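Local coordinates for uncharacterized protein (Bacillus cereus, PDB 5F2H) that is of unknown function but is probably a hydrolase of the alpha/beta hydrolase superfamily, perhaps a carboxylesterase or thioesterase, at the interface of chains A and B. Numbering follows the deposited sequence. Chains: chain A/B, Uncharacterized protein.

Contact 1: the interface of chains A and B. Residues chain A 293-295; chain B 11, 15-16.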
# COMPACT_ATOMS: atom_id res chain seq x y z
N LYS A 293 23.16 19.78 15.18
CA LYS A 293 22.77 21.18 15.41
C LYS A 293 21.38 21.42 14.82
O LYS A 293 20.54 20.52 14.83
CB LYS A 293 23.82 22.16 14.84
CG LYS A 293 25.18 22.08 15.51
CD LYS A 293 26.14 23.19 15.08
CE LYS A 293 26.56 23.14 13.62
NZ LYS A 293 27.37 21.93 13.29
N HIS A 294 21.12 22.62 14.30
CA HIS A 294 19.81 22.94 13.74
C HIS A 294 19.79 22.53 12.25
O HIS A 294 19.93 23.35 11.33
CB HIS A 294 19.53 24.41 13.98
CG HIS A 294 18.16 24.83 13.61
ND1 HIS A 294 17.89 25.66 12.55
CD2 HIS A 294 16.96 24.55 14.18
CE1 HIS A 294 16.60 25.89 12.48
NE2 HIS A 294 16.01 25.22 13.45
N ASP A 295 19.60 21.23 12.07
CA ASP A 295 19.60 20.60 10.78
C ASP A 295 18.97 19.25 10.99
O ASP A 295 18.79 18.82 12.13
CB ASP A 295 21.08 20.44 10.38
CG ASP A 295 21.29 19.84 8.98
OD1 ASP A 295 20.32 19.57 8.25
OD2 ASP A 295 22.46 19.68 8.59
N ILE B 11 22.05 23.31 4.24
CA ILE B 11 21.97 23.61 5.67
C ILE B 11 23.28 23.39 6.42
O ILE B 11 23.62 24.15 7.35
CB ILE B 11 20.83 22.82 6.33
CG1 ILE B 11 19.49 23.27 5.77
CG2 ILE B 11 20.85 23.04 7.82
CD1 ILE B 11 18.33 22.41 6.22
N ASN B 15 25.10 26.24 8.52
CA ASN B 15 25.36 26.08 9.96
C ASN B 15 26.84 26.16 10.30
O ASN B 15 27.22 26.87 11.23
CB ASN B 15 24.74 24.79 10.52
CG ASN B 15 23.23 24.85 10.59
OD1 ASN B 15 22.64 25.92 10.63
ND2 ASN B 15 22.60 23.70 10.67
N GLU B 16 27.68 25.45 9.56
CA GLU B 16 29.11 25.51 9.84
C GLU B 16 29.68 26.89 9.61
O GLU B 16 30.55 27.34 10.33
CB GLU B 16 29.91 24.47 9.07
CG GLU B 16 29.86 23.10 9.70
CD GLU B 16 30.69 23.05 10.98
OE1 GLU B 16 30.99 24.13 11.55
OE2 GLU B 16 31.09 21.94 11.40

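Contact 2: the interface of chains A and B. Residues chain A 43, 45-46, 78-80; chain B 169-171.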
# COMPACT_ATOMS: atom_id res chain seq x y z
N ASN A 43 -23.53 -23.60 -6.29
CA ASN A 43 -24.06 -24.29 -7.47
C ASN A 43 -25.27 -25.23 -7.25
O ASN A 43 -25.13 -26.37 -6.82
CB ASN A 43 -22.93 -25.02 -8.16
CG ASN A 43 -23.25 -25.40 -9.59
OD1 ASN A 43 -24.39 -25.69 -9.94
ND2 ASN A 43 -22.23 -25.39 -10.43
N ALA A 45 -27.29 -26.48 -9.56
CA ALA A 45 -27.27 -27.54 -10.57
C ALA A 45 -26.62 -28.78 -9.98
O ALA A 45 -27.18 -29.87 -10.02
CB ALA A 45 -26.52 -27.08 -11.80
N GLN A 46 -25.47 -28.59 -9.37
CA GLN A 46 -24.71 -29.67 -8.74
C GLN A 46 -25.50 -30.28 -7.59
O GLN A 46 -25.45 -31.50 -7.37
CB GLN A 46 -23.38 -29.14 -8.23
CG GLN A 46 -22.45 -30.15 -7.59
CD GLN A 46 -21.99 -31.25 -8.54
OE1 GLN A 46 -22.80 -31.91 -9.18
NE2 GLN A 46 -20.67 -31.51 -8.55
N TRP A 78 -28.51 -27.73 -17.24
CA TRP A 78 -28.25 -28.85 -18.14
C TRP A 78 -27.05 -29.65 -17.62
O TRP A 78 -26.22 -29.11 -16.89
CB TRP A 78 -27.96 -28.38 -19.57
CG TRP A 78 -26.67 -27.64 -19.69
CD1 TRP A 78 -26.49 -26.29 -19.63
CD2 TRP A 78 -25.37 -28.21 -19.86
NE1 TRP A 78 -25.16 -25.98 -19.77
CE2 TRP A 78 -24.45 -27.14 -19.91
CE3 TRP A 78 -24.90 -29.52 -19.96
CZ2 TRP A 78 -23.07 -27.35 -20.06
CZ3 TRP A 78 -23.54 -29.72 -20.12
CH2 TRP A 78 -22.64 -28.65 -20.17
N TYR A 79 -26.96 -30.91 -18.03
CA TYR A 79 -25.87 -31.79 -17.64
C TYR A 79 -25.32 -32.55 -18.85
O TYR A 79 -25.98 -32.64 -19.88
CB TYR A 79 -26.34 -32.77 -16.57
CG TYR A 79 -26.93 -32.10 -15.36
CD1 TYR A 79 -26.13 -31.68 -14.30
CD2 TYR A 79 -28.30 -31.84 -15.28
CE1 TYR A 79 -26.68 -31.04 -13.20
CE2 TYR A 79 -28.85 -31.22 -14.18
CZ TYR A 79 -28.04 -30.82 -13.14
OH TYR A 79 -28.59 -30.18 -12.04
N GLY A 80 -24.11 -33.09 -18.72
CA GLY A 80 -23.45 -33.83 -19.80
C GLY A 80 -24.30 -34.92 -20.43
O GLY A 80 -24.99 -35.68 -19.75
N GLN B 169 -18.48 -28.25 -17.72
CA GLN B 169 -18.94 -29.64 -17.62
C GLN B 169 -20.46 -29.75 -17.44
O GLN B 169 -21.04 -30.77 -17.75
CB GLN B 169 -18.23 -30.29 -16.44
CG GLN B 169 -18.57 -31.76 -16.22
CD GLN B 169 -18.00 -32.28 -14.92
OE1 GLN B 169 -16.99 -31.76 -14.42
NE2 GLN B 169 -18.65 -33.28 -14.33
N PHE B 170 -21.06 -28.71 -16.88
CA PHE B 170 -22.50 -28.61 -16.64
C PHE B 170 -22.79 -27.18 -16.21
O PHE B 170 -21.86 -26.42 -15.93
CB PHE B 170 -22.98 -29.60 -15.57
CG PHE B 170 -22.30 -29.43 -14.27
CD1 PHE B 170 -22.81 -28.56 -13.31
CD2 PHE B 170 -21.12 -30.12 -13.99
CE1 PHE B 170 -22.16 -28.39 -12.10
CE2 PHE B 170 -20.46 -29.96 -12.79
CZ PHE B 170 -20.98 -29.10 -11.84
N SER B 171 -24.06 -26.80 -16.20
CA SER B 171 -24.48 -25.45 -15.81
C SER B 171 -23.72 -24.92 -14.61
O SER B 171 -23.79 -25.48 -13.53
CB SER B 171 -25.99 -25.40 -15.50
OG SER B 171 -26.80 -25.60 -16.66

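Contact 3: the interface of chains A and B. Residues chain A 141-142, 145, 172; chain B 10-11, 42-43.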
# COMPACT_ATOMS: atom_id res chain seq x y z
N GLU A 141 13.26 29.32 3.81
CA GLU A 141 13.38 28.18 2.95
C GLU A 141 12.33 28.27 1.85
O GLU A 141 11.80 29.34 1.58
CB GLU A 141 13.24 26.89 3.75
CG GLU A 141 14.34 26.65 4.77
CD GLU A 141 14.26 25.28 5.41
OE1 GLU A 141 13.43 24.45 4.99
OE2 GLU A 141 15.04 25.00 6.34
N ASN A 142 12.03 27.14 1.23
CA ASN A 142 11.06 27.06 0.18
C ASN A 142 10.85 25.59 -0.15
O ASN A 142 11.34 24.73 0.57
CB ASN A 142 11.56 27.85 -1.04
CG ASN A 142 12.91 27.38 -1.51
OD1 ASN A 142 13.20 26.20 -1.49
ND2 ASN A 142 13.75 28.32 -1.94
N ILE A 145 14.23 23.41 -1.08
CA ILE A 145 15.05 23.11 0.09
C ILE A 145 14.50 22.09 1.07
O ILE A 145 15.25 21.38 1.72
CB ILE A 145 15.30 24.40 0.87
CG1 ILE A 145 16.12 25.36 0.03
CG2 ILE A 145 16.03 24.11 2.18
CD1 ILE A 145 16.33 26.71 0.66
N ASP A 172 13.38 33.97 -3.25
CA ASP A 172 13.22 32.54 -2.96
C ASP A 172 13.31 32.12 -1.49
O ASP A 172 13.49 30.93 -1.21
CB ASP A 172 14.24 31.72 -3.76
CG ASP A 172 14.15 31.95 -5.24
OD1 ASP A 172 13.06 32.31 -5.72
OD2 ASP A 172 15.18 31.76 -5.92
N TYR B 10 22.98 22.26 1.85
CA TYR B 10 22.79 23.70 1.97
C TYR B 10 22.76 24.09 3.44
O TYR B 10 23.47 24.99 3.89
CB TYR B 10 21.48 24.04 1.29
CG TYR B 10 21.01 25.45 1.46
CD1 TYR B 10 21.46 26.46 0.63
CD2 TYR B 10 20.03 25.76 2.40
CE1 TYR B 10 20.99 27.75 0.77
CE2 TYR B 10 19.55 27.04 2.53
CZ TYR B 10 20.05 28.03 1.72
OH TYR B 10 19.57 29.30 1.84
N ILE B 11 22.05 23.31 4.24
CA ILE B 11 21.97 23.61 5.67
C ILE B 11 23.28 23.39 6.42
O ILE B 11 23.62 24.15 7.35
CB ILE B 11 20.83 22.82 6.33
CG1 ILE B 11 19.49 23.27 5.77
CG2 ILE B 11 20.85 23.04 7.82
CD1 ILE B 11 18.33 22.41 6.22
N GLY B 42 20.55 25.02 -3.50
CA GLY B 42 19.69 25.49 -2.41
C GLY B 42 18.95 26.81 -2.61
O GLY B 42 17.76 26.81 -2.93
N ASN B 43 19.62 27.90 -2.28
CA ASN B 43 19.09 29.26 -2.44
C ASN B 43 20.34 30.10 -2.53
O ASN B 43 21.00 30.35 -1.53
CB ASN B 43 18.19 29.70 -1.28
CG ASN B 43 17.59 31.09 -1.49
OD1 ASN B 43 18.20 31.97 -2.09
ND2 ASN B 43 16.40 31.30 -0.96

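Contact 1: the interface of chains A and B
B:Asn15 reaches across to the backbone of A:His294 and makes a polar link, where a helix of one chain reads a loop of the other. Its side-chain ND2 donates to the carbonyl O of A:His294 over 2.8 Å, with a nearly straight N-H (164°). The acceptor lies close to the plane of the asparagine amide, but the donor sits above the plane of the histidine carbonyl, so the bond does not follow a lone pair. The bond recognises main chain, not the imidazole.

The apolar contacts flank this bond. The CG2 methyl of B:Ile11 sits over the flat face of the A:Asp295 carboxylate, 3.4 Å from CG. A:Asp295 holds CG anti to its backbone N (chi1 -177°), which carries the carboxylate toward the helix. On the other flank, A:Lys293 and B:Asn15 run past each other in opposite directions, CE of A:Lys293 lying 4.0 Å from CB of B:Asn15.

Charge adds a looser term: the chain of A:Lys293 bends at its last two torsions, and NZ ends 4.2 Å from OE2 of B:Glu16, a spacing that may give weak attraction but is not a salt bridge.

A:His294, in position the likely catalytic histidine of the hydrolase fold, belongs to the loop between strand 284-289 and helix 300-312. The partner supplies one flank of its N-terminal helix 10-23.

Contact 2: the interface of chains A and B
B:Phe170 and B:Ser171 lie along A:Trp78 and A:Tyr79, and main-chain pairing sets the register. B:Phe170 and A:Tyr79 form an antiparallel beta bridge between the chains. Beside it, the backbone N of B:Ser171 donates to A:Trp78 O over 3.2 Å, almost straight at the hydrogen. The same serine works in the reverse sense through its side chain: its hydroxyl OG accepts from A:Trp78 N at 2.8 Å. A:Asn43 ND2 makes a further, weak bond to B:Ser171 O.

Ring contacts surround this pairing. The indole of A:Trp78 turns one face to the partner backbone, and B:Phe170 CA stands over its six-membered ring, 3.7 Å from the centroid, as a CH-pi contact. The phenyl of B:Phe170 points away from the indole: CG lies between its backbone N and carbonyl carbon (chi1 58°), and the ring inserts toward the other wall. There B:Phe170 CE1 comes 3.4 Å from A:Asn43 ND2, while CZ meets the amide of A:Gln46; the phenyl is tilted 45° from the first amide and 33° from the second. A:Tyr79 CD1 packs against CB of B:Phe170.

Bonds within chain A probably help to hold this wall in shape. A:Asn43 OD1 accepts from A:Gln46 N at 3.1 Å, capping the helix start, and A:Tyr79 OH bonds to A:Ala45 O.

The receiving groove lies between the start of helix 44-58 and the loop linking helices 61-74 and 81-86; the inserted segment contains the one-residue strand at 170.

Contact 3: the interface of chains A and B
A:Ile145 points its tip at the phenol ring of B:Tyr10. The methyl comes to the CE2 rim of the ring from above its plane, CD1 of A:Ile145 lying 3.7 Å from CE2 of B:Tyr10. B:Tyr10 sets CG anti to its backbone N (chi1 172°), which brings the CE2 edge region of the ring to the isoleucine tip, and the two side chains cross at a slant. The same CD1 methyl of A:Ile145 also leans on B:Asn43 CB at 4.0 Å, while CG1, one carbon back, lies alongside the carbonyl O of B:Gly42. Here the end of the isoleucine chain rests between the rim of a phenol ring and the 42-43 loop, and A:Ile145 has 70 Å² of its surface hidden by the partner.

Two asparagine amides meet next to this apolar cluster with their planes only 13° apart. A:Asn142 uses both ends within its own chain. OD1 accepts from A:Ile145 N at 3.0 Å, nearly along the C=O axis, and ND2 donates to A:Asp172 O at 2.7 Å, in the plane of that carbonyl. The amide of B:Asn43 comes to the same oxygen, with ND2 2.9 Å from A:Asp172 O, but the amide hydrogens are not directed at it, so the close approach is not counted as a hydrogen bond. Its amide also brushes A:Asp172 CB.

A:Asn142 thus caps helix 143-150, placing A:Ile145 in its first turn. The partner meets that turn with the start of helix 10-23 and the loop just ahead of helix 44-58.

Contacts 1 and 3 are neighbours, their C-alpha centres about 13 Å apart; both use B:Ile11 and helix 10-23 of chain B, so they appear to belong to one face between its helical region and the hydrolase fold of chain A. Contact 2 lies about 75 Å from contact 1 and 71 Å from contact 3, at the opposite end of the pair, with the roles of the chains exchanged. Its residue 43 recurs in contact 3 from the other copy, as expected for a two-fold interface. The arrangement is consistent with a reciprocal dimer in which each helical region packs on the partner's hydrolase fold, although the structure alone does not establish that state in solution.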